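Local coordinates for uncharacterized protein (Corynebacterium diphtheriae, PDB 3V7B), which is of unknown function but belongs to the DUF2020 family, within the clan that also groups Mog1p- and PsbP-like proteins, at residues Val126-Asn131 with Glu139-Glu144. Numbering follows the deposited sequence.
Sequences VVVWSN and ELMAKE
V128 carries this contact by setting one methyl against each of two helix residues. V128 CG2 rests on the helix backbone, 3.7 Å from A142 N. The same methyl also meets A142 CB. CG1 of V128 stands anti to the backbone N (chi1 172°). This sets V128 CG1 3.9 Å from CE of M141, a selenomethionine. The two side chains cross at about a right angle. The M141 chain bends at its last torsion (chi3 -76°), and its methyl also reaches S130, with M141 CE 4.0 Å from S130 CB. A142 is small, and here strand and helix come close, with 6.1 Å between V128 CA and A142 CA. Packing is looser at V126, where V126 CG1 is 4.2 Å from A142 CB. No hydrogen bond joins the two segments. S130 OG takes no part in the apolar contact and is hydrogen-bonded to ND2 of N40 and to the backbone N of Q132. On the looser, solvent side of the helix, L140 is exposed and K143 and E144 are partly exposed; none touches segment 126-131. Strand 124-130 lies between strands 69-75 and 114-121 in the antiparallel sheet. Helix 135-149 packs on the sheet, and its segment 139-144 runs roughly antiparallel to strand 126-130, at 147° between their axes. V71 and A69 of strand 69-75 and Y117 of strand 114-121 flank the contact, and helix 33-40 packs beside M141 through N40.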
# COMPACT_ATOMS: atom_id res chain seq x y z
N VAL A 126 4.96 -0.59 -5.02
CA VAL A 126 3.65 -0.23 -4.52
C VAL A 126 3.14 -1.41 -3.66
O VAL A 126 3.00 -2.54 -4.16
CB VAL A 126 2.66 0.10 -5.67
CG1 VAL A 126 1.23 0.31 -5.16
CG2 VAL A 126 3.12 1.32 -6.49
N VAL A 127 2.86 -1.17 -2.39
CA VAL A 127 2.35 -2.22 -1.48
C VAL A 127 1.02 -1.73 -0.86
O VAL A 127 0.92 -0.60 -0.38
CB VAL A 127 3.36 -2.52 -0.32
CG1 VAL A 127 2.84 -3.56 0.65
CG2 VAL A 127 4.78 -2.87 -0.85
N VAL A 128 0.03 -2.60 -0.79
CA VAL A 128 -1.19 -2.26 -0.17
C VAL A 128 -1.48 -3.44 0.74
O VAL A 128 -1.35 -4.59 0.30
CB VAL A 128 -2.34 -2.10 -1.20
CG1 VAL A 128 -3.69 -1.94 -0.55
CG2 VAL A 128 -2.13 -0.92 -2.15
N TRP A 129 -1.81 -3.10 1.99
CA TRP A 129 -2.27 -4.05 2.97
C TRP A 129 -3.73 -3.69 3.24
O TRP A 129 -4.09 -2.50 3.29
CB TRP A 129 -1.48 -3.87 4.24
CG TRP A 129 -0.06 -4.33 4.20
CD1 TRP A 129 0.42 -5.59 4.38
CD2 TRP A 129 1.10 -3.49 4.02
NE1 TRP A 129 1.79 -5.60 4.36
CE2 TRP A 129 2.26 -4.36 4.13
CE3 TRP A 129 1.29 -2.11 3.82
CZ2 TRP A 129 3.52 -3.87 4.06
CZ3 TRP A 129 2.57 -1.63 3.70
CH2 TRP A 129 3.67 -2.45 3.81
N SER A 130 -4.55 -4.70 3.42
CA SER A 130 -5.93 -4.53 3.84
C SER A 130 -6.21 -5.41 5.05
O SER A 130 -5.64 -6.48 5.17
CB SER A 130 -6.89 -4.94 2.73
OG SER A 130 -8.22 -5.13 3.22
N ASN A 131 -7.14 -4.98 5.89
CA ASN A 131 -7.55 -5.79 7.05
C ASN A 131 -8.57 -6.85 6.65
O ASN A 131 -9.03 -7.60 7.50
CB ASN A 131 -8.06 -4.93 8.24
CG ASN A 131 -9.42 -4.30 7.99
OD1 ASN A 131 -9.94 -4.34 6.88
ND2 ASN A 131 -10.01 -3.70 9.05
N GLU A 139 -5.70 -5.47 -4.33
CA GLU A 139 -5.34 -5.36 -5.76
C GLU A 139 -6.00 -4.16 -6.42
O GLU A 139 -5.38 -3.45 -7.15
CB GLU A 139 -5.72 -6.63 -6.47
CG GLU A 139 -5.48 -6.58 -7.95
CD GLU A 139 -5.72 -7.95 -8.60
OE1 GLU A 139 -5.51 -8.99 -7.94
OE2 GLU A 139 -6.09 -7.95 -9.78
N LEU A 140 -7.27 -3.92 -6.14
CA LEU A 140 -8.01 -2.78 -6.72
C LEU A 140 -7.47 -1.46 -6.27
O LEU A 140 -7.30 -0.53 -7.06
CB LEU A 140 -9.49 -2.86 -6.34
CG LEU A 140 -10.34 -3.97 -6.97
CD1 LEU A 140 -11.72 -4.10 -6.28
CD2 LEU A 140 -10.47 -3.69 -8.48
N MSE A 141 -7.12 -1.41 -4.98
CA MSE A 141 -6.50 -0.22 -4.44
C MSE A 141 -5.11 0.04 -5.05
O MSE A 141 -4.78 1.17 -5.35
CB MSE A 141 -6.49 -0.32 -2.88
CG MSE A 141 -7.84 -0.16 -2.28
SE MSE A 141 -7.85 -0.08 -0.32
CE MSE A 141 -7.57 -1.95 0.11
N ALA A 142 -4.28 -0.99 -5.17
CA ALA A 142 -2.95 -0.80 -5.78
C ALA A 142 -3.07 -0.32 -7.19
O ALA A 142 -2.36 0.62 -7.61
CB ALA A 142 -2.14 -2.07 -5.75
N LYS A 143 -3.92 -0.95 -7.98
CA LYS A 143 -4.14 -0.54 -9.36
C LYS A 143 -4.62 0.89 -9.49
O LYS A 143 -4.15 1.63 -10.34
CB LYS A 143 -5.12 -1.49 -10.03
CG LYS A 143 -4.50 -2.86 -10.23
CD LYS A 143 -5.51 -3.84 -10.88
CE LYS A 143 -5.46 -3.74 -12.39
NZ LYS A 143 -6.64 -3.00 -12.91
N GLU A 144 -5.52 1.29 -8.60
CA GLU A 144 -6.05 2.63 -8.62
C GLU A 144 -5.01 3.65 -8.27
O GLU A 144 -4.91 4.69 -8.96
CB GLU A 144 -7.24 2.75 -7.68
CG GLU A 144 -7.94 4.12 -7.61
CD GLU A 144 -8.39 4.68 -8.97
OE1 GLU A 144 -8.60 3.92 -9.93
OE2 GLU A 144 -8.51 5.93 -9.05